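Local coordinates for thioesterase superfamily protein (Sulfolobus solfataricus, PDB 2GF6), which probably hydrolyses fatty acyl-CoA thioesters, as a hotdog-fold thioesterase, and holds coenzyme A in this crystal, at the interface of chains A and B and the interface of chains A and C. Residues are numbered along the deposited sequence; one frame, centred on the assembly and turned at random. Chains: chain A/B/C, Conserved hypothetical protein.

Contacts 1 and 4 join chain A to chain B, contacts 2 and 3 join it to chain C. Contacts 1 and 4 are neighbouring parts of one seam: their C-alpha centres lie about 3 Å apart, they share A:Thr34 and B:Tyr16, and both use helix 26-45 of chain A. Contacts 2 and 3 have centres about 15 Å apart, yet both draw on strand 56-67 of chain A. A:Pro50 belongs to contacts 1 and 3, about 9 Å apart between centres, where it reaches both partners. Chain A thus serves two different two-fold interfaces, consistent with a tetramer built from two kinds of dimer.

Contact 1: the interface of chains A and B. Residues chain A 30, 34, 50; chain B 15-16.
The long helix 26-45 of the hotdog fold presents A:Tyr30 and A:Thr34 to B:Ile15, in the 3-10 helix 15-17 of the partner chain, while A:Pro50, from a loop of chain A, meets the same isoleucine. The two branches of B:Ile15 divide the work. CG1 stands anti to the backbone N (chi1 -175°) and approaches A:Pro50 CG at 3.9 Å. The methyl CG2 turns instead to the helix, lying 3.7 Å from the phenol oxygen A:Tyr30 OH and 3.8 Å from the methyl A:Thr34 CG2. Both helix side chains cross the isoleucine at about a right angle. The side chain of A:Tyr30 passes that of B:Tyr16 in the opposite direction; the CB of the latter lies in the plane of the A:Tyr30 ring, at its edge, 4.0 Å from CE2. Over the centre of that ring stands A:Thr34 OG1. This hydroxyl donates to the backbone carbonyl A:Tyr30 O one turn earlier, at 2.6 Å, a bond that fixes its rotation and leaves the methyl turned toward chain B. No polar pair bonds between the chains here, so side-chain fit alone carries this patch. It gives the A-B interface a greasy seat beside the helix, repeated by its two-fold twin.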
loop_
_atom_site.group_PDB
_atom_site.type_symbol
_atom_site.label_atom_id
_atom_site.label_comp_id
_atom_site.label_asym_id
_atom_site.label_seq_id
_atom_site.Cartn_x
_atom_site.Cartn_y
_atom_site.Cartn_z
ATOM N N TYR A 30 -5.417 4.007 8.235
ATOM C CA TYR A 30 -6.561 3.444 7.518
ATOM C C TYR A 30 -6.638 1.960 7.748
ATOM O O TYR A 30 -7.720 1.400 7.840
ATOM C CB TYR A 30 -6.419 3.730 6.019
ATOM C CG TYR A 30 -7.498 3.138 5.083
ATOM C CD1 TYR A 30 -8.714 3.783 4.883
ATOM C CD2 TYR A 30 -7.270 1.968 4.381
ATOM C CE1 TYR A 30 -9.680 3.249 4.036
ATOM C CE2 TYR A 30 -8.224 1.424 3.550
ATOM C CZ TYR A 30 -9.421 2.066 3.365
ATOM O OH TYR A 30 -10.373 1.542 2.477
ATOM N N THR A 34 -10.135 0.921 9.595
ATOM C CA THR A 34 -10.913 -0.039 8.778
ATOM C C THR A 34 -11.119 -1.364 9.514
ATOM O O THR A 34 -12.225 -1.858 9.618
ATOM C CB THR A 34 -10.227 -0.262 7.406
ATOM O OG1 THR A 34 -10.038 1.013 6.809
ATOM C CG2 THR A 34 -11.101 -1.131 6.452
ATOM N N PRO A 50 -16.793 -3.050 3.621
ATOM C CA PRO A 50 -17.723 -1.968 3.241
ATOM C C PRO A 50 -18.682 -2.341 2.108
ATOM O O PRO A 50 -19.549 -1.546 1.751
ATOM C CB PRO A 50 -16.776 -0.830 2.826
ATOM C CG PRO A 50 -15.489 -1.523 2.431
ATOM C CD PRO A 50 -15.576 -2.987 2.797
ATOM N N ILE B 15 -10.684 -4.959 2.528
ATOM C CA ILE B 15 -10.922 -4.089 1.359
ATOM C C ILE B 15 -9.590 -3.666 0.756
ATOM O O ILE B 15 -9.414 -3.625 -0.456
ATOM C CB ILE B 15 -11.841 -2.871 1.722
ATOM C CG1 ILE B 15 -12.181 -2.038 0.481
ATOM C CG2 ILE B 15 -11.248 -2.008 2.789
ATOM C CD1 ILE B 15 -13.010 -2.773 -0.537
ATOM N N TYR B 16 -8.645 -3.400 1.636
ATOM C CA TYR B 16 -7.345 -2.891 1.269
ATOM C C TYR B 16 -6.381 -3.968 0.841
ATOM O O TYR B 16 -5.228 -3.670 0.611
ATOM C CB TYR B 16 -6.729 -2.118 2.465
ATOM C CG TYR B 16 -6.692 -2.877 3.787
ATOM C CD1 TYR B 16 -5.815 -3.944 3.976
ATOM C CD2 TYR B 16 -7.518 -2.511 4.854
ATOM C CE1 TYR B 16 -5.788 -4.643 5.158
ATOM C CE2 TYR B 16 -7.494 -3.201 6.056
ATOM C CZ TYR B 16 -6.620 -4.277 6.205
ATOM O OH TYR B 16 -6.560 -4.996 7.414
#

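Contact 2: the interface of chains A and C. Residues chain A 60-63; chain C 64-67.
A:Ser63 and C:Ala65 face each other where strand 56-67 of one hotdog subunit runs antiparallel to its copy in the other. The backbone bonds come first. A:Ser63 N donates to C:Ala65 O at 2.8 Å, and C:Ala65 N returns a bond to A:Ser63 O at 2.9 Å. A further backbone bond runs from C:Tyr67 N to A:Ala61 O, also 2.9 Å. The sheet therefore continues from chain to chain. A:Ile60 and A:Glu62 also belong to the coenzyme A site, which places the strand pairing beside the ligand.

Two polar side-chain pairs flank this pairing. A:Glu62 is extended, with CG anti to the backbone N (chi1 -179°), and reaches diagonally over to C:His64 on the partner strand. There the imidazole NE2 donates to OE2 at 2.6 Å. The carboxylate oxygen lies in the ring plane, at its edge, but is itself met on its anti side and out of its own plane; the two flat groups stand nearly perpendicular, 86° apart. On the other side of the strand pair, A:Ser63 OG and the phenol C:Tyr67 OH share a hydrogen bond of 2.7 Å whose direction is not settled.

Apolar contacts complete the patch. C:Ile66 lies alongside the aliphatic stem of A:Glu62, its CG1 4.0 Å from CG. At the edge of the phenol ring, C:Tyr67 CE1 lies 3.7 Å from the methyl A:Ile60 CG2.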
loop_
_atom_site.group_PDB
_atom_site.type_symbol
_atom_site.label_atom_id
_atom_site.label_comp_id
_atom_site.label_asym_id
_atom_site.label_seq_id
_atom_site.Cartn_x
_atom_site.Cartn_y
_atom_site.Cartn_z
ATOM N N ILE A 60 -16.479 6.261 1.737
ATOM C CA ILE A 60 -15.990 7.392 2.544
ATOM C C ILE A 60 -16.233 8.740 1.846
ATOM O O ILE A 60 -15.864 8.930 0.684
ATOM C CB ILE A 60 -14.466 7.242 2.842
ATOM C CG1 ILE A 60 -14.193 5.948 3.607
ATOM C CG2 ILE A 60 -13.904 8.421 3.642
ATOM C CD1 ILE A 60 -12.765 5.496 3.542
ATOM N N ALA A 61 -16.878 9.656 2.566
ATOM C CA ALA A 61 -17.150 11.003 2.099
ATOM C C ALA A 61 -16.188 12.014 2.652
ATOM O O ALA A 61 -16.049 13.112 2.114
ATOM C CB ALA A 61 -18.527 11.374 2.519
ATOM N N GLU A 62 -15.555 11.690 3.775
ATOM C CA GLU A 62 -14.718 12.671 4.420
ATOM C C GLU A 62 -13.870 11.959 5.414
ATOM O O GLU A 62 -14.350 11.023 6.051
ATOM C CB GLU A 62 -15.576 13.726 5.141
ATOM C CG GLU A 62 -14.706 14.787 5.815
ATOM C CD GLU A 62 -15.479 15.905 6.443
ATOM O OE1 GLU A 62 -16.705 15.979 6.156
ATOM O OE2 GLU A 62 -14.836 16.688 7.219
ATOM N N SER A 63 -12.611 12.392 5.558
ATOM C CA SER A 63 -11.720 11.839 6.576
ATOM C C SER A 63 -10.953 12.936 7.274
ATOM O O SER A 63 -10.640 13.939 6.689
ATOM C CB SER A 63 -10.755 10.785 6.008
ATOM O OG SER A 63 -10.044 11.274 4.874
ATOM N N HIS C 64 -6.935 16.039 6.455
ATOM C CA HIS C 64 -8.361 16.181 6.194
ATOM C C HIS C 64 -8.614 16.000 4.721
ATOM O O HIS C 64 -7.850 16.487 3.932
ATOM C CB HIS C 64 -8.805 17.585 6.581
ATOM C CG HIS C 64 -10.284 17.778 6.507
ATOM N ND1 HIS C 64 -10.888 18.614 5.590
ATOM C CD2 HIS C 64 -11.283 17.207 7.213
ATOM C CE1 HIS C 64 -12.196 18.564 5.757
ATOM N NE2 HIS C 64 -12.463 17.710 6.728
ATOM N N ALA C 65 -9.711 15.343 4.349
ATOM C CA ALA C 65 -10.115 15.274 2.961
ATOM C C ALA C 65 -11.620 15.097 2.866
ATOM O O ALA C 65 -12.224 14.450 3.720
ATOM C CB ALA C 65 -9.405 14.119 2.280
ATOM N N ILE C 66 -12.211 15.729 1.858
ATOM C CA ILE C 66 -13.629 15.659 1.579
ATOM C C ILE C 66 -13.706 15.102 0.161
ATOM O O ILE C 66 -13.167 15.691 -0.756
ATOM C CB ILE C 66 -14.289 17.076 1.599
ATOM C CG1 ILE C 66 -14.276 17.661 2.995
ATOM C CG2 ILE C 66 -15.716 17.008 1.091
ATOM C CD1 ILE C 66 -14.759 19.090 3.038
ATOM N N TYR C 67 -14.334 13.944 -0.019
ATOM C CA TYR C 67 -14.321 13.264 -1.317
ATOM C C TYR C 67 -15.651 13.471 -2.015
ATOM O O TYR C 67 -16.612 12.749 -1.750
ATOM C CB TYR C 67 -14.026 11.770 -1.117
ATOM C CG TYR C 67 -12.846 11.486 -0.197
ATOM C CD1 TYR C 67 -13.027 11.349 1.174
ATOM C CD2 TYR C 67 -11.550 11.377 -0.695
ATOM C CE1 TYR C 67 -11.933 11.096 2.023
ATOM C CE2 TYR C 67 -10.471 11.125 0.145
ATOM C CZ TYR C 67 -10.663 10.983 1.493
ATOM O OH TYR C 67 -9.574 10.731 2.322
#

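Contact 3: the interface of chains A and C. Residues chain A 50-51, 57-59; chain C 20-21.
C:Gln21 pushes its side chain across the face of A:Trp57, close to the start of strand 56-67, where two subunits of this hotdog thioesterase family meet. The tight part is the glutamine stem. With CG anti to its carbonyl carbon (chi1 -65°) and the chain extended beyond it, the stem runs above the CE3-CZ3 rim of the six-membered ring in the direction opposite to the indole. CB lies 3.5 Å from A:Trp57 CZ3, and CG sits above the rim of the same face, 3.7 Å from CE3. A:Ile51 packs beside it on that face: its tip methyl CD1 comes within 3.8 Å of C:Gln21 CG, so the stem has the rim of the indole beneath it and the isoleucine at its flank. The backbone carbonyl C:Gln21 O also approaches the ring, 3.4 Å from CZ3.

At the tip, the amide nitrogen C:Gln21 NE2 donates to the backbone carbonyl A:Phe58 O at 2.9 Å. The bond is nearly straight, 172° at the hydrogen, and the acceptor lies in the amide plane of the glutamine; seen from the carbonyl, though, the donor stands well above its plane. The amide is turned 20° from the indole plane, and NE2 lies past the ring's rim, near A:Trp57 CB and CE3.

The surroundings are looser. A:Val59 CG1 stands 4.1 Å from the amide oxygen OE1, A:Pro50 CB meets NE2 at van der Waals distance, and C:Ala20 O keeps 4.2 Å from A:Trp57 CH2.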
loop_
_atom_site.group_PDB
_atom_site.type_symbol
_atom_site.label_atom_id
_atom_site.label_comp_id
_atom_site.label_asym_id
_atom_site.label_seq_id
_atom_site.Cartn_x
_atom_site.Cartn_y
_atom_site.Cartn_z
ATOM N N PRO A 50 -16.793 -3.050 3.621
ATOM C CA PRO A 50 -17.723 -1.968 3.241
ATOM C C PRO A 50 -18.682 -2.341 2.108
ATOM O O PRO A 50 -19.549 -1.546 1.751
ATOM C CB PRO A 50 -16.776 -0.830 2.826
ATOM C CG PRO A 50 -15.489 -1.523 2.431
ATOM C CD PRO A 50 -15.576 -2.987 2.797
ATOM N N ILE A 51 -18.543 -3.564 1.573
ATOM C CA ILE A 51 -19.443 -4.060 0.564
ATOM C C ILE A 51 -20.401 -5.024 1.255
ATOM O O ILE A 51 -20.028 -6.143 1.630
ATOM C CB ILE A 51 -18.672 -4.756 -0.585
ATOM C CG1 ILE A 51 -17.792 -3.718 -1.312
ATOM C CG2 ILE A 51 -19.615 -5.459 -1.497
ATOM C CD1 ILE A 51 -16.954 -4.290 -2.453
ATOM N N TRP A 57 -23.368 -0.567 -0.636
ATOM C CA TRP A 57 -21.973 -0.323 -0.247
ATOM C C TRP A 57 -21.853 0.855 0.720
ATOM O O TRP A 57 -22.718 1.715 0.724
ATOM C CB TRP A 57 -21.181 0.046 -1.487
ATOM C CG TRP A 57 -20.883 -1.081 -2.450
ATOM C CD1 TRP A 57 -21.413 -2.357 -2.467
ATOM C CD2 TRP A 57 -20.033 -0.986 -3.587
ATOM N NE1 TRP A 57 -20.902 -3.056 -3.528
ATOM C CE2 TRP A 57 -20.046 -2.235 -4.229
ATOM C CE3 TRP A 57 -19.237 0.040 -4.116
ATOM C CZ2 TRP A 57 -19.300 -2.484 -5.387
ATOM C CZ3 TRP A 57 -18.509 -0.210 -5.246
ATOM C CH2 TRP A 57 -18.554 -1.461 -5.880
ATOM N N PHE A 58 -20.760 0.900 1.496
ATOM C CA PHE A 58 -20.360 2.083 2.250
ATOM C C PHE A 58 -19.137 2.719 1.561
ATOM O O PHE A 58 -18.155 2.030 1.240
ATOM C CB PHE A 58 -20.022 1.719 3.707
ATOM C CG PHE A 58 -21.231 1.375 4.533
ATOM C CD1 PHE A 58 -22.017 2.379 5.076
ATOM C CD2 PHE A 58 -21.601 0.052 4.745
ATOM C CE1 PHE A 58 -23.156 2.065 5.816
ATOM C CE2 PHE A 58 -22.755 -0.280 5.495
ATOM C CZ PHE A 58 -23.534 0.720 6.019
ATOM N N VAL A 59 -19.212 4.019 1.313
ATOM C CA VAL A 59 -18.096 4.754 0.730
ATOM C C VAL A 59 -17.781 5.965 1.577
ATOM O O VAL A 59 -18.701 6.632 2.041
ATOM C CB VAL A 59 -18.345 5.170 -0.772
ATOM C CG1 VAL A 59 -18.724 3.944 -1.620
ATOM C CG2 VAL A 59 -19.378 6.271 -0.919
ATOM N N ALA C 20 -11.539 -2.884 -4.440
ATOM C CA ALA C 20 -12.636 -3.660 -5.109
ATOM C C ALA C 20 -13.929 -2.912 -5.282
ATOM O O ALA C 20 -14.847 -3.371 -6.012
ATOM C CB ALA C 20 -12.903 -4.918 -4.367
ATOM N N GLN C 21 -14.010 -1.737 -4.676
ATOM C CA GLN C 21 -15.105 -0.822 -4.999
ATOM C C GLN C 21 -14.845 -0.031 -6.316
ATOM O O GLN C 21 -15.648 0.800 -6.732
ATOM C CB GLN C 21 -15.382 0.104 -3.806
ATOM C CG GLN C 21 -15.907 -0.610 -2.551
ATOM C CD GLN C 21 -16.316 0.362 -1.456
ATOM O OE1 GLN C 21 -15.627 1.348 -1.219
ATOM N NE2 GLN C 21 -17.439 0.082 -0.782
#

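Contact 4: the interface of chains A and B. Residues chain A 31, 34-35, 38; chain B 14, 16.
B:Arg14 passes A:Glu38 and ends beside A:Asn35, both on helix 26-45, at the polar rim of the A-B interface, where a loop and the 3-10 helix of chain B meet the long helix of the hotdog fold. At the start of the arginine, CB sits above the rim of one face of the B:Tyr16 ring. CG only skirts the carboxylate of A:Glu38; a bend there (chi2 -62°) then brings CD to 3.4 Å from OE1. At the tip, NH1 makes a long salt bridge to A:Glu38 OE1, 3.3 Å, weak as a hydrogen bond; the guanidinium and carboxylate planes are almost perpendicular. NH1 also meets water 1, at 3.0 Å, and that water touches the backbone carbonyl A:Asn35 O. The same nitrogen lies near A:Asn35 OD1, but its N-H points elsewhere.

That amide oxygen is claimed by B:Tyr16 instead. The phenol OH donates to A:Asn35 OD1 at 2.7 Å, in the carbonyl plane and on a lone pair, while the amide stands 63° from the ring. A:Arg31 CG sits over the hydroxyl end of the ring, 3.7 Å from CZ, on the face opposite B:Arg14 CB. A bend at chi3 (79°) turns the guanidinium toward water 2: A:Arg31 NH1 holds it at 2.7 Å, and B:Tyr16 OH meets it at 3.0 Å.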
loop_
_atom_site.group_PDB
_atom_site.type_symbol
_atom_site.label_atom_id
_atom_site.label_comp_id
_atom_site.label_asym_id
_atom_site.label_seq_id
_atom_site.Cartn_x
_atom_site.Cartn_y
_atom_site.Cartn_z
ATOM N N ARG A 31 -5.492 1.300 7.818
ATOM C CA ARG A 31 -5.506 -0.111 8.076
ATOM C C ARG A 31 -6.146 -0.275 9.422
ATOM O O ARG A 31 -6.987 -1.103 9.607
ATOM C CB ARG A 31 -4.097 -0.732 8.059
ATOM C CG ARG A 31 -4.143 -2.273 8.139
ATOM C CD ARG A 31 -2.801 -2.975 7.975
ATOM N NE ARG A 31 -1.979 -2.962 9.181
ATOM C CZ ARG A 31 -2.206 -3.660 10.298
ATOM N NH1 ARG A 31 -3.285 -4.413 10.451
ATOM N NH2 ARG A 31 -1.340 -3.566 11.301
ATOM N N THR A 34 -10.135 0.921 9.595
ATOM C CA THR A 34 -10.913 -0.039 8.778
ATOM C C THR A 34 -11.119 -1.364 9.514
ATOM O O THR A 34 -12.225 -1.858 9.618
ATOM C CB THR A 34 -10.227 -0.262 7.406
ATOM O OG1 THR A 34 -10.038 1.013 6.809
ATOM C CG2 THR A 34 -11.101 -1.131 6.452
ATOM N N ASN A 35 -10.049 -1.924 10.064
ATOM C CA ASN A 35 -10.189 -3.102 10.889
ATOM C C ASN A 35 -11.130 -2.836 12.054
ATOM O O ASN A 35 -11.975 -3.668 12.394
ATOM C CB ASN A 35 -8.831 -3.553 11.418
ATOM C CG ASN A 35 -7.939 -4.137 10.342
ATOM O OD1 ASN A 35 -8.416 -4.615 9.302
ATOM N ND2 ASN A 35 -6.637 -4.108 10.587
ATOM N N GLU A 38 -14.709 -2.459 10.523
ATOM C CA GLU A 38 -15.126 -3.730 10.005
ATOM C C GLU A 38 -15.543 -4.636 11.149
ATOM O O GLU A 38 -16.569 -5.286 11.043
ATOM C CB GLU A 38 -14.024 -4.388 9.180
ATOM C CG GLU A 38 -14.444 -5.733 8.617
ATOM C CD GLU A 38 -13.505 -6.304 7.564
ATOM O OE1 GLU A 38 -12.417 -5.736 7.261
ATOM O OE2 GLU A 38 -13.881 -7.342 7.011
ATOM N N ARG B 14 -9.388 -8.293 3.391
ATOM C CA ARG B 14 -10.094 -7.031 3.638
ATOM C C ARG B 14 -10.033 -6.114 2.418
ATOM O O ARG B 14 -9.383 -6.425 1.423
ATOM C CB ARG B 14 -9.466 -6.278 4.806
ATOM C CG ARG B 14 -8.900 -7.160 5.928
ATOM C CD ARG B 14 -9.967 -8.015 6.602
ATOM N NE ARG B 14 -9.419 -8.651 7.811
ATOM C CZ ARG B 14 -9.456 -8.138 9.037
ATOM N NH1 ARG B 14 -10.070 -6.986 9.279
ATOM N NH2 ARG B 14 -8.905 -8.803 10.035
ATOM N N TYR B 16 -8.645 -3.400 1.636
ATOM C CA TYR B 16 -7.345 -2.891 1.269
ATOM C C TYR B 16 -6.381 -3.968 0.841
ATOM O O TYR B 16 -5.228 -3.670 0.611
ATOM C CB TYR B 16 -6.729 -2.118 2.465
ATOM C CG TYR B 16 -6.692 -2.877 3.787
ATOM C CD1 TYR B 16 -5.815 -3.944 3.976
ATOM C CD2 TYR B 16 -7.518 -2.511 4.854
ATOM C CE1 TYR B 16 -5.788 -4.643 5.158
ATOM C CE2 TYR B 16 -7.494 -3.201 6.056
ATOM C CZ TYR B 16 -6.620 -4.277 6.205
ATOM O OH TYR B 16 -6.560 -4.996 7.414
HETATM O O HOH W 1 -11.610 -6.424 11.757
HETATM O O HOH W 2 -4.718 -6.380 9.282
#